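Local coordinates for vascular protein tyrosine phosphatase 1 (Rattus norvegicus, PDB 3I36) that probably dephosphorylates phosphotyrosine residues of other proteins, through the catalytic domain of a receptor-type protein tyrosine phosphatase, at residues K37-A40 and D41-G45; D229-K232 and Q233-P236. All coordinates share one frame; numbering follows the deposited sequence.

Contact 1 (K37-A40 and D41-G45); sequences KQQA and DSNCG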
loop_
_atom_site.group_PDB
_atom_site.type_symbol
_atom_site.label_atom_id
_atom_site.label_comp_id
_atom_site.label_asym_id
_atom_site.label_seq_id
_atom_site.Cartn_x
_atom_site.Cartn_y
_atom_site.Cartn_z
ATOM N N LYS A 37 20.521 -6.465 18.550
ATOM C CA LYS A 37 19.890 -6.672 19.841
ATOM C C LYS A 37 18.509 -7.297 19.663
ATOM O O LYS A 37 18.147 -8.252 20.349
ATOM C CB LYS A 37 19.764 -5.334 20.557
ATOM C CG LYS A 37 19.243 -5.406 21.969
ATOM C CD LYS A 37 19.175 -4.006 22.562
ATOM C CE LYS A 37 20.512 -3.294 22.432
ATOM N NZ LYS A 37 20.387 -1.824 22.673
ATOM N N GLN A 38 17.744 -6.746 18.728
ATOM C CA GLN A 38 16.367 -7.155 18.513
ATOM C C GLN A 38 16.298 -8.483 17.785
ATOM O O GLN A 38 15.278 -9.173 17.815
ATOM C CB GLN A 38 15.636 -6.088 17.700
ATOM C CG GLN A 38 15.434 -4.783 18.455
ATOM C CD GLN A 38 14.777 -4.998 19.811
ATOM O OE1 GLN A 38 13.584 -4.749 19.977
ATOM N NE2 GLN A 38 15.551 -5.478 20.781
ATOM N N GLN A 39 17.392 -8.827 17.120
ATOM C CA GLN A 39 17.476 -10.058 16.356
ATOM C C GLN A 39 17.860 -11.233 17.259
ATOM O O GLN A 39 17.638 -12.396 16.914
ATOM C CB GLN A 39 18.506 -9.883 15.242
ATOM C CG GLN A 39 18.548 -10.997 14.234
ATOM C CD GLN A 39 19.617 -10.760 13.182
ATOM O OE1 GLN A 39 20.738 -10.367 13.501
ATOM N NE2 GLN A 39 19.273 -10.998 11.924
ATOM N N ALA A 40 18.423 -10.924 18.418
ATOM C CA ALA A 40 18.870 -11.954 19.348
ATOM C C ALA A 40 17.700 -12.837 19.770
ATOM O O ALA A 40 16.552 -12.387 19.815
ATOM C CB ALA A 40 19.513 -11.326 20.562
ATOM N N ASP A 41 18.005 -14.091 20.083
ATOM C CA ASP A 41 16.996 -15.051 20.538
ATOM C C ASP A 41 15.842 -15.142 19.554
ATOM O O ASP A 41 14.674 -14.918 19.907
ATOM C CB ASP A 41 16.501 -14.707 21.944
ATOM C CG ASP A 41 17.591 -14.870 23.000
ATOM O OD1 ASP A 41 18.702 -15.311 22.631
ATOM O OD2 ASP A 41 17.337 -14.537 24.175
ATOM N N SER A 42 16.183 -15.429 18.306
ATOM C CA SER A 42 15.171 -15.680 17.300
ATOM C C SER A 42 14.258 -14.460 17.115
ATOM O O SER A 42 13.033 -14.586 17.092
ATOM C CB SER A 42 14.346 -16.900 17.719
ATOM O OG SER A 42 13.528 -17.373 16.667
ATOM N N ASN A 43 14.868 -13.285 16.982
ATOM C CA ASN A 43 14.126 -12.048 16.756
ATOM C C ASN A 43 13.205 -11.714 17.908
ATOM O O ASN A 43 12.134 -11.147 17.710
ATOM C CB ASN A 43 13.326 -12.123 15.450
ATOM C CG ASN A 43 14.224 -12.156 14.232
ATOM O OD1 ASN A 43 15.327 -11.611 14.254
ATOM N ND2 ASN A 43 13.771 -12.809 13.172
ATOM N N CYS A 44 13.629 -12.066 19.115
ATOM C CA CYS A 44 12.793 -11.875 20.285
ATOM C C CYS A 44 12.338 -10.432 20.405
ATOM O O CYS A 44 11.153 -10.163 20.605
ATOM C CB CYS A 44 13.539 -12.273 21.552
ATOM S SG CYS A 44 12.495 -12.191 23.018
ATOM N N GLY A 45 13.290 -9.510 20.293
ATOM C CA GLY A 45 13.012 -8.100 20.451
ATOM C C GLY A 45 12.059 -7.604 19.381
ATOM O O GLY A 45 11.128 -6.854 19.668
HETATM O O HOH W 1 16.153 -9.998 20.766
#
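The side chains of Gln39 and Asn43 lie side by side, pointing the same way; their amides are nearly coplanar (16°) and set apart edge to edge, so neither lies over a face of the other. What meets instead is Asn43 OD1 and the aliphatic stem of Gln39: the oxygen lies 3.3 Å from Gln39 CG, and Gln39 CA is almost as near. With CG anti to the backbone N (chi1 -171°) and an extended chain beyond, Gln39 carries its own amide past this oxygen. The same two residues are joined through the backbone, Asn43 N donating to Gln39 O over 2.9 Å, and Cys44 N reaches Ala40 O at 3.0 Å. These bonds span a kink in helix 28-53, where Asp41, Ser42 and Asn43 take left-handed helical backbone angles, which asparagine and aspartate tolerate comparatively well. A water helps bridge the kink: it donates to Lys37 O (2.7 Å) and Ala40 O (2.6 Å) and accepts from Gly45 N (2.9 Å). Gly45, lacking a side chain, lets the bent Gln38 chain fold against its backbone, Gln38 CD lying 3.6 Å from Gly45 CA.

Contact 2 (D229-K232 and Q233-P236); sequences DYMK and QIPP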
loop_
_atom_site.group_PDB
_atom_site.type_symbol
_atom_site.label_atom_id
_atom_site.label_comp_id
_atom_site.label_asym_id
_atom_site.label_seq_id
_atom_site.Cartn_x
_atom_site.Cartn_y
_atom_site.Cartn_z
ATOM N N ASP A 229 10.496 8.311 -7.803
ATOM C CA ASP A 229 11.001 9.083 -8.921
ATOM C C ASP A 229 9.833 9.632 -9.729
ATOM O O ASP A 229 9.793 10.814 -10.093
ATOM C CB ASP A 229 11.885 8.214 -9.802
ATOM C CG ASP A 229 12.595 9.021 -10.865
ATOM O OD1 ASP A 229 13.496 9.806 -10.507
ATOM O OD2 ASP A 229 12.238 8.874 -12.049
ATOM N N TYR A 230 8.871 8.763 -10.002
ATOM C CA TYR A 230 7.677 9.170 -10.720
ATOM C C TYR A 230 6.847 10.170 -9.919
ATOM O O TYR A 230 6.378 11.162 -10.464
ATOM C CB TYR A 230 6.832 7.949 -11.067
ATOM C CG TYR A 230 5.511 8.267 -11.713
ATOM C CD1 TYR A 230 5.438 8.622 -13.055
ATOM C CD2 TYR A 230 4.324 8.161 -10.994
ATOM C CE1 TYR A 230 4.217 8.895 -13.653
ATOM C CE2 TYR A 230 3.104 8.426 -11.582
ATOM C CZ TYR A 230 3.054 8.792 -12.907
ATOM O OH TYR A 230 1.829 9.057 -13.482
ATOM N N MET A 231 6.664 9.902 -8.628
ATOM C CA MET A 231 5.856 10.779 -7.779
ATOM C C MET A 231 6.355 12.213 -7.773
ATOM O O MET A 231 5.600 13.128 -7.474
ATOM C CB MET A 231 5.785 10.232 -6.355
ATOM C CG MET A 231 4.941 8.981 -6.258
ATOM S SD MET A 231 3.295 9.233 -6.955
ATOM C CE MET A 231 2.624 10.467 -5.853
ATOM N N LYS A 232 7.632 12.410 -8.080
ATOM C CA LYS A 232 8.182 13.765 -8.110
ATOM C C LYS A 232 7.534 14.586 -9.224
ATOM O O LYS A 232 7.573 15.816 -9.216
ATOM C CB LYS A 232 9.692 13.716 -8.300
ATOM C CG LYS A 232 10.452 13.219 -7.077
ATOM C CD LYS A 232 11.934 13.152 -7.400
ATOM C CE LYS A 232 12.752 12.677 -6.211
ATOM N NZ LYS A 232 14.168 12.504 -6.640
ATOM N N GLN A 233 6.915 13.887 -10.164
ATOM C CA GLN A 233 6.348 14.513 -11.352
ATOM C C GLN A 233 4.862 14.784 -11.190
ATOM O O GLN A 233 4.231 15.347 -12.068
ATOM C CB GLN A 233 6.537 13.579 -12.540
ATOM C CG GLN A 233 7.991 13.196 -12.743
ATOM C CD GLN A 233 8.174 12.223 -13.884
ATOM O OE1 GLN A 233 7.251 11.979 -14.656
ATOM N NE2 GLN A 233 9.363 11.649 -13.990
ATOM N N ILE A 234 4.325 14.381 -10.044
ATOM C CA ILE A 234 2.898 14.289 -9.838
ATOM C C ILE A 234 2.394 15.511 -9.074
ATOM O O ILE A 234 3.123 16.075 -8.264
ATOM C CB ILE A 234 2.602 12.975 -9.090
ATOM C CG1 ILE A 234 3.020 11.786 -9.963
ATOM C CG2 ILE A 234 1.152 12.868 -8.684
ATOM C CD1 ILE A 234 2.503 11.853 -11.382
ATOM N N PRO A 235 1.147 15.936 -9.336
ATOM C CA PRO A 235 0.657 17.118 -8.618
ATOM C C PRO A 235 0.532 16.834 -7.132
ATOM O O PRO A 235 0.627 15.669 -6.712
ATOM C CB PRO A 235 -0.745 17.327 -9.193
ATOM C CG PRO A 235 -0.823 16.506 -10.414
ATOM C CD PRO A 235 0.128 15.374 -10.240
ATOM N N PRO A 236 0.279 17.887 -6.343
ATOM C CA PRO A 236 0.105 17.756 -4.893
ATOM C C PRO A 236 -1.178 17.025 -4.548
ATOM O O PRO A 236 -2.096 16.936 -5.365
ATOM C CB PRO A 236 -0.007 19.212 -4.409
ATOM C CG PRO A 236 0.510 20.057 -5.550
ATOM C CD PRO A 236 0.179 19.286 -6.791
#
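Ile234 folds back over the last turn of helix 218-231, closing a type I beta turn that runs from Met231 to Ile234 and leads the chain toward strand 240-243 of the phosphatase sheet. Its CB sits 3.4 Å from Met231 O. From there the side chain forks. CG2 heads for Met231 CE at 4.0 Å, while CG1 comes to 3.5 Å from Tyr230 O and also touches the sulfur of Met231. At the tip, CD1 approaches the phenol end of the Tyr230 ring obliquely, 3.5 Å from Tyr230 CZ. A branched aliphatic residue suits this place because its short CG2 arm meets the methionine methyl while the longer CG1–CD1 arm reaches the tyrosine ring and passes the sulfur. Tyr230 is buried: its ring packs on Pro199 and Arg201 of strand 196-205 and on Ala139, and its hydroxyl is hydrogen-bonded to Tyr138 O. Flexible Met231 bends at both chi2 and chi3, keeping its thioether beside Ile234 while it too touches Ala139. Ile234 N donating to Met231 O (3.1 Å) closes the turn; one residue earlier Gln233 N donates to Tyr230 O (2.8 Å). Gln233 crosses the tyrosine at about a right angle, its amide plane 54° from the ring and OE1 4.1 Å from Tyr230 CD1.

How the contacts relate
Both contacts are local and lie at the surface, one inside helix 28-53, the other at the end of helix 218-231, with their centres about 38 Å apart and their nearest atoms about 29 Å from each other. Contact 1 has its centre about 27 Å from the centre of the chain; its chemistry is mainly polar, backbone bonds and a bridging water making good an interrupted helix. Contact 2, its centre about 17 Å from the centre of the chain, joins a helix end to the loop that follows. There the buried Tyr230 side chain packs on strands 196-205 and 139-142 of the central sheet, and apolar packing accompanies the turn's backbone bonds. Both lie away from the residues that probably form the active site.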